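Local coordinates for protein versicolorin reductase (PDB 4NIM) that probably catalyses NAD(P)-dependent reduction of a carbonyl or oxidation of an alcohol, like other short-chain dehydrogenases/reductases, at residues R188-A200 with R230-A242. Numbering follows the deposited sequence.
Sequences RIRVNSLNIGWMA and RLLDPAKVARAIA
Leu-194 packs on helix 234-242 mainly through CD2. This methyl lies 3.7 Å from Val-237 CG1 and also touches Ala-240 CB and Ile-241 CG1, while CD1 reaches Ala-240 CB as well. With CG anti to the backbone N (chi1 -172°), CD2 reaches in between Val-237, Ala-240 and Ile-241. Two residues on along the strand, Ile-196 CG2 lies 3.9 Å from the same CG1 of Val-237, the two side chains crossing at about a right angle. Leu-232 CD1 packs against Ile-196 CB and comes within 3.4 Å of Gly-197 N.

Beyond the strand, two backbone bonds form a single bridge between Met-199 and Leu-232. Leu-232 N donates to Trp-198 O at 2.8 Å. Ala-200 N donates to Leu-232 O at 3.0 Å. Met-199 CG rests on Leu-232 CB at 4.0 Å.

Asp-233 is the N-cap of the helix, its OD1 accepting from Ala-235 N at 3.0 Å. Leu-27 of helix 26-37 touches Met-199 and Val-237, while Phe-259 of strand 256-259 touches Leu-194 and Val-237. Strand and helix run nearly antiparallel (160°), as in the beta-alpha-beta crossover from strand 190-196 to strand 256-259 of the SDR Rossmann fold.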
loop_
_atom_site.group_PDB
_atom_site.type_symbol
_atom_site.label_atom_id
_atom_site.label_comp_id
_atom_site.label_asym_id
_atom_site.label_seq_id
_atom_site.Cartn_x
_atom_site.Cartn_y
_atom_site.Cartn_z
ATOM N N ARG A 188 14.647 8.369 11.070
ATOM C CA ARG A 188 15.099 7.317 10.164
ATOM C C ARG A 188 13.968 6.328 9.881
ATOM O O ARG A 188 14.199 5.118 9.691
ATOM C CB ARG A 188 16.379 6.635 10.694
ATOM C CG ARG A 188 17.554 7.601 10.728
ATOM C CD ARG A 188 18.880 6.910 11.059
ATOM N NE ARG A 188 19.182 7.014 12.483
ATOM C CZ ARG A 188 20.093 6.291 13.131
ATOM N NH1 ARG A 188 20.847 5.394 12.494
ATOM N NH2 ARG A 188 20.261 6.479 14.437
ATOM N N ILE A 189 12.743 6.866 9.880
ATOM C CA ILE A 189 11.589 6.142 9.415
ATOM C C ILE A 189 11.376 6.562 7.971
ATOM O O ILE A 189 11.212 7.782 7.689
ATOM C CB ILE A 189 10.319 6.429 10.238
ATOM C CG1 ILE A 189 10.509 5.995 11.676
ATOM C CG2 ILE A 189 9.126 5.722 9.578
ATOM C CD1 ILE A 189 9.506 6.580 12.675
ATOM N N ARG A 190 11.340 5.580 7.057
ATOM C CA ARG A 190 11.364 5.892 5.628
ATOM C C ARG A 190 9.986 5.626 5.076
ATOM O O ARG A 190 9.355 4.661 5.502
ATOM C CB ARG A 190 12.393 5.054 4.895
ATOM C CG ARG A 190 13.770 5.319 5.438
ATOM C CD ARG A 190 14.829 4.570 4.666
ATOM N NE ARG A 190 14.581 3.138 4.612
ATOM C CZ ARG A 190 14.214 2.449 3.525
ATOM N NH1 ARG A 190 14.034 3.036 2.338
ATOM N NH2 ARG A 190 14.113 1.121 3.606
ATOM N N VAL A 191 9.489 6.551 4.269
ATOM C CA VAL A 191 8.154 6.449 3.652
ATOM C C VAL A 191 8.249 6.762 2.157
ATOM O O VAL A 191 8.562 7.889 1.766
ATOM C CB VAL A 191 7.155 7.411 4.300
ATOM C CG1 VAL A 191 5.731 7.086 3.839
ATOM C CG2 VAL A 191 7.263 7.361 5.837
ATOM N N ASN A 192 7.930 5.784 1.341
ATOM C CA ASN A 192 8.075 5.892 -0.092
ATOM C C ASN A 192 6.828 5.403 -0.774
ATOM O O ASN A 192 6.019 4.639 -0.186
ATOM C CB ASN A 192 9.268 5.088 -0.568
ATOM C CG ASN A 192 10.574 5.667 -0.105
ATOM O OD1 ASN A 192 11.011 6.721 -0.562
ATOM N ND2 ASN A 192 11.227 4.947 0.779
ATOM N N SER A 193 6.656 5.860 -2.009
ATOM C CA SER A 193 5.498 5.476 -2.790
ATOM C C SER A 193 5.856 4.760 -4.074
ATOM O O SER A 193 6.809 5.122 -4.737
ATOM C CB SER A 193 4.690 6.765 -3.155
ATOM O OG SER A 193 3.550 6.385 -3.904
ATOM N N LEU A 194 5.061 3.760 -4.413
ATOM C CA LEU A 194 5.198 3.071 -5.669
ATOM C C LEU A 194 3.921 3.320 -6.450
ATOM O O LEU A 194 2.831 2.939 -5.999
ATOM C CB LEU A 194 5.444 1.566 -5.456
ATOM C CG LEU A 194 5.785 0.829 -6.751
ATOM C CD1 LEU A 194 7.177 1.202 -7.240
ATOM C CD2 LEU A 194 5.686 -0.686 -6.523
ATOM N N ASN A 195 4.044 3.983 -7.601
ATOM C CA ASN A 195 2.864 4.475 -8.300
ATOM C C ASN A 195 2.621 3.581 -9.502
ATOM O O ASN A 195 3.267 3.730 -10.542
ATOM C CB ASN A 195 2.977 5.940 -8.714
ATOM C CG ASN A 195 2.914 6.884 -7.531
ATOM O OD1 ASN A 195 3.687 6.735 -6.579
ATOM N ND2 ASN A 195 2.035 7.884 -7.610
ATOM N N ILE A 196 1.660 2.691 -9.359
ATOM C CA ILE A 196 1.505 1.591 -10.302
ATOM C C ILE A 196 0.444 1.819 -11.342
ATOM O O ILE A 196 -0.508 2.618 -11.186
ATOM C CB ILE A 196 1.250 0.229 -9.584
ATOM C CG1 ILE A 196 -0.055 0.238 -8.776
ATOM C CG2 ILE A 196 2.422 -0.142 -8.710
ATOM C CD1 ILE A 196 -0.464 -1.151 -8.315
ATOM N N GLY A 197 0.672 1.167 -12.476
ATOM C CA GLY A 197 -0.325 1.033 -13.532
ATOM C C GLY A 197 -1.412 0.043 -13.151
ATOM O O GLY A 197 -1.553 -0.324 -11.991
ATOM N N TRP A 198 -2.162 -0.401 -14.138
ATOM C CA TRP A 198 -3.293 -1.289 -13.877
ATOM C C TRP A 198 -2.798 -2.737 -13.690
ATOM O O TRP A 198 -1.912 -3.213 -14.409
ATOM C CB TRP A 198 -4.285 -1.223 -15.016
ATOM C CG TRP A 198 -4.946 0.095 -15.157
ATOM C CD1 TRP A 198 -4.991 0.863 -16.270
ATOM C CD2 TRP A 198 -5.674 0.804 -14.140
ATOM N NE1 TRP A 198 -5.717 2.023 -16.031
ATOM C CE2 TRP A 198 -6.136 2.016 -14.724
ATOM C CE3 TRP A 198 -5.975 0.544 -12.797
ATOM C CZ2 TRP A 198 -6.880 2.958 -14.009
ATOM C CZ3 TRP A 198 -6.714 1.499 -12.077
ATOM C CH2 TRP A 198 -7.148 2.687 -12.685
ATOM N N MET A 199 -3.378 -3.426 -12.726
ATOM C CA MET A 199 -2.929 -4.788 -12.463
ATOM C C MET A 199 -3.798 -5.915 -12.942
ATOM O O MET A 199 -5.018 -5.794 -13.011
ATOM C CB MET A 199 -2.683 -4.955 -11.002
ATOM C CG MET A 199 -1.433 -4.158 -10.638
ATOM S SD MET A 199 -0.810 -4.893 -9.154
ATOM C CE MET A 199 -2.243 -4.484 -8.160
ATOM N N ALA A 200 -3.105 -7.033 -13.208
ATOM C CA ALA A 200 -3.732 -8.305 -13.482
ATOM C C ALA A 200 -4.500 -8.748 -12.232
ATOM O O ALA A 200 -5.732 -8.659 -12.211
ATOM C CB ALA A 200 -2.683 -9.345 -13.893
ATOM N N ARG A 230 0.671 -5.097 -21.270
ATOM C CA ARG A 230 -0.050 -6.037 -20.424
ATOM C C ARG A 230 -0.437 -5.401 -19.104
ATOM O O ARG A 230 0.133 -4.386 -18.676
ATOM C CB ARG A 230 0.826 -7.276 -20.153
ATOM N N LEU A 231 -1.407 -6.000 -18.439
ATOM C CA LEU A 231 -1.672 -5.622 -17.078
ATOM C C LEU A 231 -0.413 -5.998 -16.259
ATOM O O LEU A 231 0.332 -6.873 -16.651
ATOM C CB LEU A 231 -2.941 -6.313 -16.607
ATOM C CG LEU A 231 -4.203 -5.845 -17.336
ATOM C CD1 LEU A 231 -5.330 -6.843 -17.128
ATOM C CD2 LEU A 231 -4.623 -4.458 -16.869
ATOM N N LEU A 232 -0.136 -5.299 -15.165
ATOM C CA LEU A 232 1.107 -5.549 -14.421
ATOM C C LEU A 232 1.000 -6.853 -13.645
ATOM O O LEU A 232 -0.076 -7.208 -13.131
ATOM C CB LEU A 232 1.437 -4.418 -13.434
ATOM C CG LEU A 232 1.517 -2.960 -13.944
ATOM C CD1 LEU A 232 1.959 -1.989 -12.847
ATOM C CD2 LEU A 232 2.437 -2.856 -15.114
ATOM N N ASP A 233 2.131 -7.532 -13.518
ATOM C CA ASP A 233 2.220 -8.787 -12.775
ATOM C C ASP A 233 2.489 -8.470 -11.275
ATOM O O ASP A 233 3.551 -7.938 -10.932
ATOM C CB ASP A 233 3.366 -9.606 -13.353
ATOM C CG ASP A 233 3.548 -10.951 -12.657
ATOM O OD1 ASP A 233 2.969 -11.213 -11.579
ATOM O OD2 ASP A 233 4.295 -11.756 -13.194
ATOM N N PRO A 234 1.548 -8.836 -10.380
ATOM C CA PRO A 234 1.733 -8.493 -8.959
ATOM C C PRO A 234 3.034 -9.065 -8.353
ATOM O O PRO A 234 3.589 -8.475 -7.435
ATOM C CB PRO A 234 0.501 -9.100 -8.269
ATOM C CG PRO A 234 -0.358 -9.684 -9.313
ATOM C CD PRO A 234 0.302 -9.583 -10.647
ATOM N N ALA A 235 3.510 -10.210 -8.855
ATOM C CA ALA A 235 4.741 -10.808 -8.323
ATOM C C ALA A 235 5.927 -9.879 -8.641
ATOM O O ALA A 235 6.814 -9.696 -7.817
ATOM C CB ALA A 235 4.977 -12.211 -8.866
ATOM N N LYS A 236 5.903 -9.216 -9.795
ATOM C CA LYS A 236 6.998 -8.274 -10.122
ATOM C C LYS A 236 6.846 -6.964 -9.383
ATOM O O LYS A 236 7.842 -6.406 -8.897
ATOM C CB LYS A 236 7.136 -8.056 -11.628
ATOM C CG LYS A 236 7.277 -9.350 -12.442
ATOM C CD LYS A 236 8.342 -10.308 -11.898
ATOM C CE LYS A 236 8.454 -11.603 -12.696
ATOM N NZ LYS A 236 8.717 -11.296 -14.119
ATOM N N VAL A 237 5.608 -6.479 -9.254
ATOM C CA VAL A 237 5.355 -5.304 -8.434
ATOM C C VAL A 237 5.834 -5.541 -6.988
ATOM O O VAL A 237 6.494 -4.685 -6.399
ATOM C CB VAL A 237 3.870 -4.873 -8.422
ATOM C CG1 VAL A 237 3.695 -3.640 -7.562
ATOM C CG2 VAL A 237 3.343 -4.598 -9.836
ATOM N N ALA A 238 5.563 -6.728 -6.455
ATOM C CA ALA A 238 6.025 -7.062 -5.105
ATOM C C ALA A 238 7.529 -6.893 -4.924
ATOM O O ALA A 238 7.978 -6.499 -3.865
ATOM C CB ALA A 238 5.583 -8.456 -4.709
ATOM N N ARG A 239 8.293 -7.170 -5.965
ATOM C CA ARG A 239 9.743 -7.024 -5.928
ATOM C C ARG A 239 10.170 -5.586 -5.710
ATOM O O ARG A 239 11.090 -5.328 -4.953
ATOM C CB ARG A 239 10.397 -7.643 -7.168
ATOM C CG ARG A 239 10.342 -9.179 -7.095
ATOM C CD ARG A 239 11.034 -9.890 -8.260
ATOM N NE ARG A 239 10.945 -9.062 -9.448
ATOM C CZ ARG A 239 11.391 -9.395 -10.662
ATOM N NH1 ARG A 239 11.927 -10.604 -10.890
ATOM N NH2 ARG A 239 11.258 -8.508 -11.643
ATOM N N ALA A 240 9.481 -4.658 -6.345
ATOM C CA ALA A 240 9.772 -3.234 -6.171
ATOM C C ALA A 240 9.397 -2.790 -4.759
ATOM O O ALA A 240 10.102 -2.015 -4.119
ATOM C CB ALA A 240 9.015 -2.433 -7.219
ATOM N N ILE A 241 8.296 -3.315 -4.259
ATOM C CA ILE A 241 7.900 -3.047 -2.891
ATOM C C ILE A 241 8.950 -3.546 -1.912
ATOM O O ILE A 241 9.347 -2.810 -0.976
ATOM C CB ILE A 241 6.515 -3.665 -2.587
ATOM C CG1 ILE A 241 5.416 -2.898 -3.386
ATOM C CG2 ILE A 241 6.196 -3.589 -1.092
ATOM C CD1 ILE A 241 4.041 -3.511 -3.269
ATOM N N ALA A 242 9.381 -4.802 -2.071
ATOM C CA ALA A 242 10.433 -5.324 -1.235
ATOM C C ALA A 242 11.703 -4.461 -1.211
ATOM O O ALA A 242 12.291 -4.227 -0.120
ATOM C CB ALA A 242 10.755 -6.766 -1.618
#